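Local coordinates for protein paraflagellar rod component (Trypanosoma brucei, PDB 2Q0X) that is of unknown function but adopts the alpha/beta-hydrolase fold, as a member of the DUF1749 family, at residues 112-117 and 138-143; 41-46 and 70-75; 118-123 and 196-201. All blocks are in the same frame, centred on the assembly; numbering follows the deposited sequence.

Two contacts lie in the mixed eight-stranded sheet, whose strand order 1-2-4-3-5-6-7-8 is that of an alpha/beta hydrolase, and the third lies on one of its faces. Contact 2 comes first along the chain and pairs strands 40-44 and 69-73; contact 1 pairs 110-115 with 135-143, and its strand 110-115 lies directly beside 40-44, centres about 10 Å apart. Segment 112-117 runs straight into 118-123 of contact 3, centres about 8 Å apart. Contact 3, about 14 Å from contact 2 between centres, ties helix 119-128 to the chain inserted between strands 135-143 and 227-232, so the parallel core, the turn at Ser-116 and the cap-like insertion meet within one region.

Contact 1: 112-117 and 138-143; sequences LFATST and VILHGV
Phe-113 and Ile-139 meet as neighbours in parallel strands, Phe-113 CD2 lying 3.6 Å from Ile-139 CG2. The ring, its CG anti to the backbone N (chi1 177°), also brings its edge in plane to Ile-139 O. On the other side of the sheet, the side packed by helix 119-128, Ala-114 CB meets Leu-140 CD2 at 4.0 Å. Between these layers run the backbone bonds: Ile-139 N to Leu-112 O at 2.7 Å, Ala-114 N to Ile-139 O and His-141 N to Ala-114 O, all nearly straight. The pairing then frays, and Ser-116 N makes just a weak bond to His-141 O. Two waters fill in: one donates to both Ser-116 O and His-141 O (2.6 Å to the latter), while the other accepts from Ser-116 N at 3.0 Å and lies in the imidazole plane, 2.8 Å from His-141 ND1. Further out, Asp-267 holds His-141 NE2, and Glu-49 holds Thr-115 OG1. Ser-116 has phi 57° and psi -136°, in a sharp turn between strand and helix within the sequence Ala-Thr-Ser-Thr-Gly. This matches the nucleophile elbow of alpha/beta hydrolases and is consistent with a serine nucleophile, although no reaction is known for this protein.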
ATOM      1  N   LEU A 112       6.482  -8.155 -18.514  1.00 26.01           N
ATOM      2  CA  LEU A 112       5.658  -8.276 -17.307  1.00 26.17           C
ATOM      3  C   LEU A 112       6.283  -9.270 -16.332  1.00 25.79           C
ATOM      4  O   LEU A 112       6.554 -10.407 -16.698  1.00 26.06           O
ATOM      5  CB  LEU A 112       4.231  -8.732 -17.631  1.00 26.83           C
ATOM      6  CG  LEU A 112       3.091  -7.708 -17.705  1.00 28.18           C
ATOM      7  CD1 LEU A 112       1.734  -8.416 -17.911  1.00 28.38           C
ATOM      8  CD2 LEU A 112       3.047  -6.845 -16.473  1.00 27.11           C
ATOM      9  N   PHE A 113       6.465  -8.828 -15.085  1.00 25.00           N
ATOM     10  CA  PHE A 113       7.117  -9.585 -14.048  1.00 24.44           C
ATOM     11  C   PHE A 113       6.157  -9.658 -12.846  1.00 23.92           C
ATOM     12  O   PHE A 113       5.787  -8.643 -12.272  1.00 23.70           O
ATOM     13  CB  PHE A 113       8.436  -8.868 -13.719  1.00 24.46           C
ATOM     14  CG  PHE A 113       9.249  -9.475 -12.603  1.00 23.74           C
ATOM     15  CD1 PHE A 113      10.143  -8.678 -11.909  1.00 23.64           C
ATOM     16  CD2 PHE A 113       9.157 -10.825 -12.262  1.00 24.64           C
ATOM     17  CE1 PHE A 113      10.912  -9.190 -10.864  1.00 23.75           C
ATOM     18  CE2 PHE A 113       9.934 -11.358 -11.233  1.00 23.71           C
ATOM     19  CZ  PHE A 113      10.809 -10.536 -10.533  1.00 24.34           C
ATOM     20  N   ALA A 114       5.716 -10.861 -12.500  1.00 23.58           N
ATOM     21  CA  ALA A 114       4.842 -11.031 -11.342  1.00 23.35           C
ATOM     22  C   ALA A 114       5.448 -12.003 -10.382  1.00 23.20           C
ATOM     23  O   ALA A 114       6.038 -12.992 -10.787  1.00 22.86           O
ATOM     24  CB  ALA A 114       3.454 -11.500 -11.740  1.00 23.23           C
ATOM     25  N   THR A 115       5.309 -11.684  -9.098  1.00 23.71           N
ATOM     26  CA  THR A 115       5.630 -12.587  -8.019  1.00 23.53           C
ATOM     27  C   THR A 115       4.363 -12.904  -7.253  1.00 23.75           C
ATOM     28  O   THR A 115       3.411 -12.123  -7.250  1.00 23.17           O
ATOM     29  CB  THR A 115       6.654 -11.955  -7.046  1.00 23.71           C
ATOM     30  OG1 THR A 115       6.188 -10.664  -6.621  1.00 23.60           O
ATOM     31  CG2 THR A 115       8.034 -11.858  -7.701  1.00 22.99           C
ATOM     32  N   SER A 116       4.368 -14.057  -6.586  1.00 24.23           N
ATOM     33  CA  SER A 116       3.283 -14.444  -5.669  1.00 24.57           C
ATOM     34  C   SER A 116       1.895 -14.469  -6.365  1.00 24.59           C
ATOM     35  O   SER A 116       1.780 -14.946  -7.499  1.00 25.13           O
ATOM     36  CB  SER A 116       3.302 -13.518  -4.438  1.00 24.61           C
ATOM     37  OG  SER A 116       2.420 -13.991  -3.450  1.00 24.72           O
ATOM     38  N   THR A 117       0.851 -13.935  -5.721  1.00 24.68           N
ATOM     39  CA  THR A 117      -0.482 -13.878  -6.352  1.00 24.41           C
ATOM     40  C   THR A 117      -0.638 -12.807  -7.464  1.00 24.52           C
ATOM     41  O   THR A 117      -1.718 -12.686  -8.068  1.00 23.86           O
ATOM     42  CB  THR A 117      -1.589 -13.718  -5.297  1.00 24.55           C
ATOM     43  OG1 THR A 117      -1.468 -12.452  -4.635  1.00 24.72           O
ATOM     44  CG2 THR A 117      -1.560 -14.897  -4.261  1.00 24.20           C
ATOM     45  N   VAL A 138       7.271 -12.306 -20.517  1.00 22.63           N
ATOM     46  CA  VAL A 138       6.619 -12.524 -19.256  1.00 22.29           C
ATOM     47  C   VAL A 138       7.581 -13.283 -18.336  1.00 22.18           C
ATOM     48  O   VAL A 138       8.241 -14.226 -18.750  1.00 21.92           O
ATOM     49  CB  VAL A 138       5.276 -13.273 -19.438  1.00 22.18           C
ATOM     50  CG1 VAL A 138       4.653 -13.567 -18.107  1.00 20.80           C
ATOM     51  CG2 VAL A 138       4.289 -12.433 -20.342  1.00 22.43           C
ATOM     52  N   ILE A 139       7.655 -12.846 -17.085  1.00 22.31           N
ATOM     53  CA  ILE A 139       8.444 -13.518 -16.061  1.00 22.43           C
ATOM     54  C   ILE A 139       7.540 -13.773 -14.870  1.00 22.47           C
ATOM     55  O   ILE A 139       6.971 -12.840 -14.328  1.00 22.26           O
ATOM     56  CB  ILE A 139       9.660 -12.637 -15.589  1.00 22.43           C
ATOM     57  CG1 ILE A 139      10.572 -12.261 -16.762  1.00 22.40           C
ATOM     58  CG2 ILE A 139      10.414 -13.337 -14.443  1.00 22.10           C
ATOM     59  CD1 ILE A 139      11.268 -10.887 -16.623  1.00 22.44           C
ATOM     60  N   LEU A 140       7.435 -15.023 -14.448  1.00 23.00           N
ATOM     61  CA  LEU A 140       6.586 -15.358 -13.321  1.00 23.67           C
ATOM     62  C   LEU A 140       7.373 -16.136 -12.284  1.00 23.91           C
ATOM     63  O   LEU A 140       8.071 -17.092 -12.605  1.00 23.92           O
ATOM     64  CB  LEU A 140       5.369 -16.177 -13.768  1.00 23.59           C
ATOM     65  CG  LEU A 140       4.513 -15.637 -14.922  1.00 24.39           C
ATOM     66  CD1 LEU A 140       3.487 -16.668 -15.381  1.00 23.64           C
ATOM     67  CD2 LEU A 140       3.881 -14.349 -14.564  1.00 25.06           C
ATOM     68  N   HIS A 141       7.242 -15.717 -11.033  1.00 24.67           N
ATOM     69  CA  HIS A 141       7.857 -16.411  -9.901  1.00 24.66           C
ATOM     70  C   HIS A 141       6.773 -17.008  -9.048  1.00 24.81           C
ATOM     71  O   HIS A 141       5.747 -16.369  -8.786  1.00 24.51           O
ATOM     72  CB  HIS A 141       8.752 -15.484  -9.066  1.00 24.69           C
ATOM     73  CG  HIS A 141       9.454 -16.177  -7.932  1.00 24.98           C
ATOM     74  ND1 HIS A 141       8.822 -16.487  -6.746  1.00 25.28           N
ATOM     75  CD2 HIS A 141      10.721 -16.637  -7.813  1.00 25.06           C
ATOM     76  CE1 HIS A 141       9.675 -17.095  -5.942  1.00 25.80           C
ATOM     77  NE2 HIS A 141      10.832 -17.206  -6.568  1.00 26.32           N
ATOM     78  N   GLY A 142       7.017 -18.245  -8.617  1.00 25.09           N
ATOM     79  CA  GLY A 142       6.182 -18.866  -7.618  1.00 25.25           C
ATOM     80  C   GLY A 142       6.889 -19.887  -6.760  1.00 25.49           C
ATOM     81  O   GLY A 142       7.847 -20.547  -7.190  1.00 25.89           O
ATOM     82  N   VAL A 143       6.401 -20.002  -5.531  1.00 25.53           N
ATOM     83  CA  VAL A 143       6.771 -21.075  -4.623  1.00 25.43           C
ATOM     84  C   VAL A 143       5.731 -22.161  -4.764  1.00 25.48           C
ATOM     85  O   VAL A 143       4.540 -21.899  -4.708  1.00 25.46           O
ATOM     86  CB  VAL A 143       6.790 -20.611  -3.169  1.00 25.46           C
ATOM     87  CG1 VAL A 143       7.183 -21.794  -2.233  1.00 25.18           C
ATOM     88  CG2 VAL A 143       7.722 -19.381  -3.010  1.00 25.37           C
TER
HETATM   89  O   HOH W   1       3.330 -17.168  -8.168  1.00 30.36           O
HETATM   90  O   HOH W   2       6.550 -15.689  -5.362  1.00 34.12           O

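Contact 2: 41-46 and 70-75; sequences VLWVGG and FVQVEV
Leu-42 CD1 packs on Val-71 CG1 at 3.6 Å, at the apolar centre of a beta-alpha-beta unit in the parallel core of the alpha/beta-hydrolase sheet: strand 40-44, helix 57-64, strand 69-73. With CG of Leu-42 anti to the backbone N (chi1 174°) and chi2 at 55°, CD1 is carried across to the neighbouring strand, on the side packed by helix 87-104. On the opposite side Val-41 CG1 meets Phe-70 CE2 at 3.9 Å, and Trp-43 CE3 lies 4.0 Å from Gln-72 CG, with the indole and amide planes 69° apart; Phe-57 sets its ring edge-to-face with both Trp-43 and Phe-70. At the C-terminal end of strand 40-44, Val-44 crosses Val-75 of the following loop at about a right angle, their CG2 atoms modelled doubtfully close at 3.2 Å. Nearly straight bonds from Val-71 N to Val-41 O (2.8 Å) and from Trp-43 N to Val-71 O (2.9 Å) fix the register, and that from Val-73 N to Trp-43 O is weak. The polar ends are bound by residues outside the pair: Trp-43 NE1 bonds Thr-115 OG1, and Gln-72 OE1 takes Leu-52 N. Gly-45 N stands 3.7 Å above one indole face, toward the rim. Where the chains diverge, one water accepts from Gly-45 N and Val-75 N and donates to Val-73 O at 2.6 Å.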
ATOM      1  N   VAL A  41      10.729  -3.374 -17.568  1.00 24.19           N
ATOM      2  CA  VAL A  41      10.175  -4.444 -16.766  1.00 23.78           C
ATOM      3  C   VAL A  41       9.168  -3.843 -15.766  1.00 23.64           C
ATOM      4  O   VAL A  41       9.490  -2.898 -15.051  1.00 23.83           O
ATOM      5  CB  VAL A  41      11.270  -5.206 -16.022  1.00 23.89           C
ATOM      6  CG1 VAL A  41      10.653  -6.242 -15.078  1.00 23.52           C
ATOM      7  CG2 VAL A  41      12.214  -5.858 -17.043  1.00 23.51           C
ATOM      8  N   LEU A  42       7.941  -4.369 -15.771  1.00 23.37           N
ATOM      9  CA  LEU A  42       6.890  -3.943 -14.882  1.00 22.94           C
ATOM     10  C   LEU A  42       6.576  -5.070 -13.911  1.00 23.16           C
ATOM     11  O   LEU A  42       6.167  -6.175 -14.320  1.00 23.31           O
ATOM     12  CB  LEU A  42       5.641  -3.579 -15.671  1.00 23.15           C
ATOM     13  CG  LEU A  42       4.367  -3.232 -14.887  1.00 22.83           C
ATOM     14  CD1 LEU A  42       4.633  -2.116 -13.887  1.00 21.29           C
ATOM     15  CD2 LEU A  42       3.201  -2.874 -15.867  1.00 22.01           C
ATOM     16  N   TRP A  43       6.705  -4.753 -12.624  1.00 23.27           N
ATOM     17  CA  TRP A  43       6.483  -5.704 -11.550  1.00 23.29           C
ATOM     18  C   TRP A  43       5.142  -5.470 -10.832  1.00 23.39           C
ATOM     19  O   TRP A  43       4.817  -4.359 -10.453  1.00 23.78           O
ATOM     20  CB  TRP A  43       7.623  -5.643 -10.532  1.00 22.96           C
ATOM     21  CG  TRP A  43       7.352  -6.508  -9.341  1.00 22.79           C
ATOM     22  CD1 TRP A  43       7.518  -7.860  -9.257  1.00 22.55           C
ATOM     23  CD2 TRP A  43       6.827  -6.093  -8.077  1.00 23.00           C
ATOM     24  NE1 TRP A  43       7.141  -8.306  -8.028  1.00 22.31           N
ATOM     25  CE2 TRP A  43       6.702  -7.241  -7.283  1.00 22.64           C
ATOM     26  CE3 TRP A  43       6.445  -4.864  -7.543  1.00 22.87           C
ATOM     27  CZ2 TRP A  43       6.228  -7.196  -5.982  1.00 22.75           C
ATOM     28  CZ3 TRP A  43       5.965  -4.825  -6.255  1.00 23.33           C
ATOM     29  CH2 TRP A  43       5.859  -5.984  -5.490  1.00 22.97           C
ATOM     30  N   VAL A  44       4.402  -6.551 -10.638  1.00 23.52           N
ATOM     31  CA  VAL A  44       3.227  -6.575  -9.789  1.00 23.67           C
ATOM     32  C   VAL A  44       3.343  -7.821  -8.897  1.00 23.31           C
ATOM     33  O   VAL A  44       3.831  -8.864  -9.310  1.00 23.40           O
ATOM     34  CB  VAL A  44       1.876  -6.516 -10.653  1.00 24.28           C
ATOM     35  CG1 VAL A  44       1.640  -7.741 -11.426  1.00 23.11           C
ATOM     36  CG2 VAL A  44       0.700  -6.208  -9.771  1.00 24.85           C
ATOM     37  N   GLY A  45       2.912  -7.696  -7.663  1.00 23.00           N
ATOM     38  CA  GLY A  45       3.107  -8.748  -6.681  1.00 22.93           C
ATOM     39  C   GLY A  45       1.844  -9.158  -5.980  1.00 22.91           C
ATOM     40  O   GLY A  45       0.713  -8.836  -6.407  1.00 22.47           O
ATOM     41  N   GLY A  46       2.058  -9.888  -4.891  1.00 22.75           N
ATOM     42  CA  GLY A  46       1.013 -10.274  -4.011  1.00 22.88           C
ATOM     43  C   GLY A  46       0.425  -9.083  -3.279  1.00 23.11           C
ATOM     44  O   GLY A  46       0.982  -7.978  -3.275  1.00 22.95           O
ATOM     45  N   PHE A  70      12.870  -0.119 -14.814  1.00 23.35           N
ATOM     46  CA  PHE A  70      12.257  -0.991 -13.821  1.00 23.46           C
ATOM     47  C   PHE A  70      11.115  -0.209 -13.173  1.00 23.61           C
ATOM     48  O   PHE A  70      11.339   0.848 -12.598  1.00 23.00           O
ATOM     49  CB  PHE A  70      13.279  -1.466 -12.766  1.00 23.42           C
ATOM     50  CG  PHE A  70      12.771  -2.605 -11.904  1.00 23.87           C
ATOM     51  CD1 PHE A  70      12.492  -2.412 -10.550  1.00 23.70           C
ATOM     52  CD2 PHE A  70      12.540  -3.858 -12.452  1.00 23.44           C
ATOM     53  CE1 PHE A  70      12.012  -3.439  -9.754  1.00 23.15           C
ATOM     54  CE2 PHE A  70      12.046  -4.888 -11.663  1.00 23.73           C
ATOM     55  CZ  PHE A  70      11.772  -4.666 -10.299  1.00 23.37           C
ATOM     56  N   VAL A  71       9.889  -0.715 -13.338  1.00 23.84           N
ATOM     57  CA  VAL A  71       8.695  -0.055 -12.843  1.00 24.03           C
ATOM     58  C   VAL A  71       7.965  -0.995 -11.897  1.00 24.16           C
ATOM     59  O   VAL A  71       7.859  -2.184 -12.180  1.00 24.11           O
ATOM     60  CB  VAL A  71       7.728   0.331 -13.981  1.00 24.24           C
ATOM     61  CG1 VAL A  71       6.465   1.005 -13.416  1.00 23.69           C
ATOM     62  CG2 VAL A  71       8.424   1.253 -15.014  1.00 23.84           C
ATOM     63  N   GLN A  72       7.463  -0.420 -10.793  1.00 23.98           N
ATOM     64  CA  GLN A  72       6.757  -1.133  -9.729  1.00 23.73           C
ATOM     65  C   GLN A  72       5.442  -0.463  -9.424  1.00 23.85           C
ATOM     66  O   GLN A  72       5.380   0.750  -9.312  1.00 23.60           O
ATOM     67  CB  GLN A  72       7.595  -1.112  -8.465  1.00 23.31           C
ATOM     68  CG  GLN A  72       8.871  -1.873  -8.585  1.00 23.06           C
ATOM     69  CD  GLN A  72       9.749  -1.703  -7.360  1.00 22.58           C
ATOM     70  OE1 GLN A  72       9.526  -2.343  -6.327  1.00 20.62           O
ATOM     71  NE2 GLN A  72      10.738  -0.815  -7.460  1.00 22.46           N
ATOM     72  N   VAL A  73       4.395  -1.263  -9.285  1.00 24.60           N
ATOM     73  CA  VAL A  73       3.065  -0.767  -8.939  1.00 25.33           C
ATOM     74  C   VAL A  73       2.599  -1.616  -7.780  1.00 26.47           C
ATOM     75  O   VAL A  73       2.878  -2.818  -7.728  1.00 26.39           O
ATOM     76  CB  VAL A  73       2.054  -0.851 -10.148  1.00 25.33           C
ATOM     77  CG1 VAL A  73       1.808  -2.284 -10.603  1.00 24.54           C
ATOM     78  CG2 VAL A  73       0.701  -0.158  -9.834  1.00 24.50           C
ATOM     79  N   GLU A  74       1.884  -1.004  -6.845  1.00 27.98           N
ATOM     80  CA  GLU A  74       1.212  -1.783  -5.813  1.00 29.11           C
ATOM     81  C   GLU A  74      -0.186  -2.154  -6.266  1.00 29.19           C
ATOM     82  O   GLU A  74      -0.978  -1.286  -6.608  1.00 30.26           O
ATOM     83  CB  GLU A  74       1.206  -1.035  -4.479  1.00 29.44           C
ATOM     84  CG  GLU A  74       2.563  -1.111  -3.794  1.00 30.00           C
ATOM     85  CD  GLU A  74       2.676  -0.216  -2.556  1.00 30.16           C
ATOM     86  OE1 GLU A  74       3.652  -0.442  -1.771  1.00 28.36           O
ATOM     87  OE2 GLU A  74       1.798   0.700  -2.393  1.00 31.12           O
ATOM     88  N   VAL A  75      -0.464  -3.451  -6.272  1.00 29.39           N
ATOM     89  CA  VAL A  75      -1.803  -3.995  -6.555  1.00 29.54           C
ATOM     90  C   VAL A  75      -2.848  -3.291  -5.689  1.00 28.71           C
ATOM     91  O   VAL A  75      -2.732  -3.316  -4.477  1.00 27.91           O
ATOM     92  CB  VAL A  75      -1.883  -5.520  -6.234  1.00 29.63           C
ATOM     93  CG1 VAL A  75      -3.220  -6.085  -6.666  1.00 31.86           C
ATOM     94  CG2 VAL A  75      -0.836  -6.255  -6.929  1.00 31.79           C
TER
HETATM   95  O   HOH W   3       2.145  -4.981  -6.554  1.00 40.23           O

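Contact 3: 118-123 and 196-201; sequences GTQLVF and GFPTLQ
Thr-119 leads with its hydroxyl: chi1 of 68° sets OG1 between the backbone N and the carbonyl carbon, 3.4 Å from Thr-199 CA. A water 2.7 Å from Thr-119 OG1 donates to Phe-197 O at 2.6 Å and so links the first turn of helix 119-128 to the incoming loop; Ser-116 O is a further hydrogen-bond partner of the hydroxyl. Gln-120 comes next and touches the loop with backbone and side chain alike. Its N makes a weak, bent bond to Pro-198 O (3.5 Å, 124° at the hydrogen), and its CA lies 3.1 Å from Phe-197 O in a CA-H...O contact. CG is anti to the backbone N (chi1 -170°) and the chain stays extended, crossing Pro-198 so that Gln-120 CD lies 3.8 Å from Pro-198 CA. Beyond it, Arg-191 NH2 holds the amide OE1, and NE2 bonds Gly-195 O weakly. Segment 196-201 belongs to the long insertion between strands 135-143 and 227-232, the usual place of the cap or lid in alpha/beta hydrolases, here seated on the helix after the Ser-116 turn, which resembles a nucleophile elbow. At the helix backbone a second water donates to Gln-120 O at 2.7 Å and accepts from Phe-197 N. One turn on, Phe-123 presents the edge of its ring, CE2 4.3 Å from Leu-200 CD2, while the same side chain also packs on Leu-140 and Ala-203. Leu-200 opens helix 200-209, whose N-cap, Thr-199, accepts weakly from Gln-201 N through OG1 and also bonds Glu-202 and Arg-273.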
ATOM      1  N   GLY A 118       0.433 -12.039  -7.732  1.00 24.48           N
ATOM      2  CA  GLY A 118       0.483 -11.126  -8.866  1.00 24.31           C
ATOM      3  C   GLY A 118       0.376 -11.857 -10.188  1.00 24.45           C
ATOM      4  O   GLY A 118      -0.126 -11.313 -11.177  1.00 23.91           O
ATOM      5  N   THR A 119       0.839 -13.106 -10.199  1.00 24.74           N
ATOM      6  CA  THR A 119       0.736 -13.941 -11.360  1.00 24.84           C
ATOM      7  C   THR A 119      -0.702 -14.170 -11.831  1.00 24.97           C
ATOM      8  O   THR A 119      -0.932 -14.372 -13.026  1.00 24.46           O
ATOM      9  CB  THR A 119       1.457 -15.304 -11.195  1.00 24.62           C
ATOM     10  OG1 THR A 119       0.770 -16.092 -10.241  1.00 25.80           O
ATOM     11  CG2 THR A 119       2.883 -15.149 -10.781  1.00 23.92           C
ATOM     12  N   GLN A 120      -1.654 -14.180 -10.894  1.00 25.43           N
ATOM     13  CA  GLN A 120      -3.073 -14.252 -11.233  1.00 25.20           C
ATOM     14  C   GLN A 120      -3.487 -13.146 -12.194  1.00 25.88           C
ATOM     15  O   GLN A 120      -4.339 -13.346 -13.083  1.00 26.00           O
ATOM     16  CB  GLN A 120      -3.916 -14.091  -9.978  1.00 25.47           C
ATOM     17  CG  GLN A 120      -5.412 -14.386 -10.188  1.00 24.50           C
ATOM     18  CD  GLN A 120      -6.216 -14.341  -8.930  1.00 24.56           C
ATOM     19  OE1 GLN A 120      -5.877 -13.625  -7.992  1.00 23.00           O
ATOM     20  NE2 GLN A 120      -7.328 -15.091  -8.903  1.00 23.54           N
ATOM     21  N   LEU A 121      -2.935 -11.955 -11.963  1.00 26.00           N
ATOM     22  CA  LEU A 121      -3.249 -10.802 -12.778  1.00 26.12           C
ATOM     23  C   LEU A 121      -2.639 -10.925 -14.167  1.00 26.50           C
ATOM     24  O   LEU A 121      -3.221 -10.470 -15.134  1.00 26.12           O
ATOM     25  CB  LEU A 121      -2.776  -9.518 -12.093  1.00 26.14           C
ATOM     26  CG  LEU A 121      -3.261  -9.289 -10.650  1.00 25.75           C
ATOM     27  CD1 LEU A 121      -2.991  -7.841 -10.247  1.00 25.67           C
ATOM     28  CD2 LEU A 121      -4.733  -9.645 -10.472  1.00 25.56           C
ATOM     29  N   VAL A 122      -1.463 -11.538 -14.265  1.00 26.99           N
ATOM     30  CA  VAL A 122      -0.774 -11.621 -15.527  1.00 27.55           C
ATOM     31  C   VAL A 122      -1.539 -12.513 -16.506  1.00 28.04           C
ATOM     32  O   VAL A 122      -1.648 -12.156 -17.674  1.00 27.72           O
ATOM     33  CB  VAL A 122       0.702 -12.062 -15.354  1.00 27.72           C
ATOM     34  CG1 VAL A 122       1.357 -12.403 -16.713  1.00 26.79           C
ATOM     35  CG2 VAL A 122       1.493 -10.969 -14.637  1.00 27.43           C
ATOM     36  N   PHE A 123      -2.087 -13.643 -16.036  1.00 28.40           N
ATOM     37  CA  PHE A 123      -2.807 -14.554 -16.926  1.00 28.85           C
ATOM     38  C   PHE A 123      -4.067 -13.892 -17.466  1.00 29.76           C
ATOM     39  O   PHE A 123      -4.370 -13.992 -18.664  1.00 29.72           O
ATOM     40  CB  PHE A 123      -3.131 -15.899 -16.253  1.00 28.56           C
ATOM     41  CG  PHE A 123      -1.919 -16.777 -16.042  1.00 28.36           C
ATOM     42  CD1 PHE A 123      -1.281 -17.366 -17.125  1.00 26.93           C
ATOM     43  CD2 PHE A 123      -1.400 -16.993 -14.762  1.00 27.36           C
ATOM     44  CE1 PHE A 123      -0.167 -18.168 -16.945  1.00 27.20           C
ATOM     45  CE2 PHE A 123      -0.285 -17.796 -14.579  1.00 27.46           C
ATOM     46  CZ  PHE A 123       0.330 -18.386 -15.668  1.00 27.69           C
ATOM     47  N   GLY A 196      -9.729 -17.541 -12.120  1.00 39.33           N
ATOM     48  CA  GLY A 196      -8.371 -17.443 -12.606  1.00 39.13           C
ATOM     49  C   GLY A 196      -7.446 -18.386 -11.871  1.00 39.12           C
ATOM     50  O   GLY A 196      -7.894 -19.382 -11.323  1.00 38.98           O
ATOM     51  N   PHE A 197      -6.154 -18.041 -11.830  1.00 39.12           N
ATOM     52  CA  PHE A 197      -5.137 -18.865 -11.161  1.00 39.05           C
ATOM     53  C   PHE A 197      -4.316 -18.003 -10.210  1.00 39.00           C
ATOM     54  O   PHE A 197      -3.425 -17.270 -10.667  1.00 39.11           O
ATOM     55  CB  PHE A 197      -4.206 -19.509 -12.182  1.00 39.03           C
ATOM     56  CG  PHE A 197      -4.921 -20.207 -13.268  1.00 39.00           C
ATOM     57  CD1 PHE A 197      -5.325 -21.516 -13.108  1.00 38.91           C
ATOM     58  CD2 PHE A 197      -5.208 -19.551 -14.452  1.00 39.17           C
ATOM     59  CE1 PHE A 197      -6.005 -22.167 -14.119  1.00 39.96           C
ATOM     60  CE2 PHE A 197      -5.892 -20.189 -15.459  1.00 39.33           C
ATOM     61  CZ  PHE A 197      -6.291 -21.508 -15.294  1.00 39.42           C
ATOM     62  N   PRO A 198      -4.624 -18.071  -8.899  1.00 38.72           N
ATOM     63  CA  PRO A 198      -3.954 -17.224  -7.928  1.00 38.59           C
ATOM     64  C   PRO A 198      -2.444 -17.241  -8.024  1.00 38.37           C
ATOM     65  O   PRO A 198      -1.855 -16.196  -8.069  1.00 37.99           O
ATOM     66  CB  PRO A 198      -4.434 -17.791  -6.586  1.00 38.83           C
ATOM     67  CG  PRO A 198      -5.787 -18.307  -6.890  1.00 38.65           C
ATOM     68  CD  PRO A 198      -5.657 -18.913  -8.260  1.00 38.45           C
ATOM     69  N   THR A 199      -1.840 -18.428  -8.120  1.00 38.50           N
ATOM     70  CA  THR A 199      -0.380 -18.570  -8.150  1.00 38.02           C
ATOM     71  C   THR A 199       0.016 -19.622  -9.172  1.00 37.89           C
ATOM     72  O   THR A 199      -0.829 -20.242  -9.799  1.00 37.92           O
ATOM     73  CB  THR A 199       0.155 -19.006  -6.767  1.00 38.00           C
ATOM     74  OG1 THR A 199      -0.393 -20.297  -6.429  1.00 37.76           O
ATOM     75  CG2 THR A 199      -0.225 -17.959  -5.679  1.00 37.22           C
ATOM     76  N   LEU A 200       1.318 -19.805  -9.338  1.00 37.74           N
ATOM     77  CA  LEU A 200       1.859 -20.857 -10.179  1.00 37.77           C
ATOM     78  C   LEU A 200       1.522 -22.272  -9.711  1.00 38.09           C
ATOM     79  O   LEU A 200       1.602 -23.212 -10.505  1.00 38.08           O
ATOM     80  CB  LEU A 200       3.359 -20.695 -10.300  1.00 37.54           C
ATOM     81  CG  LEU A 200       3.802 -19.480 -11.113  1.00 36.98           C
ATOM     82  CD1 LEU A 200       5.273 -19.571 -11.381  1.00 35.15           C
ATOM     83  CD2 LEU A 200       3.041 -19.366 -12.408  1.00 35.75           C
ATOM     84  N   GLN A 201       1.168 -22.452  -8.432  1.00 38.26           N
ATOM     85  CA  GLN A 201       0.635 -23.746  -7.993  1.00 38.27           C
ATOM     86  C   GLN A 201      -0.567 -24.158  -8.851  1.00 38.48           C
ATOM     87  O   GLN A 201      -0.604 -25.255  -9.411  1.00 38.45           O
ATOM     88  CB  GLN A 201       0.241 -23.713  -6.521  1.00 38.19           C
ATOM     89  CG  GLN A 201      -0.045 -25.082  -5.895  1.00 37.89           C
ATOM     90  CD  GLN A 201       1.208 -25.880  -5.629  1.00 38.00           C
ATOM     91  OE1 GLN A 201       2.290 -25.308  -5.464  1.00 37.72           O
ATOM     92  NE2 GLN A 201       1.075 -27.219  -5.575  1.00 37.14           N
TER
HETATM   93  O   HOH W   4      -0.962 -17.821 -11.466  1.00 45.20           O
HETATM   94  O   HOH W   5      -5.549 -15.725 -13.459  1.00 34.14           O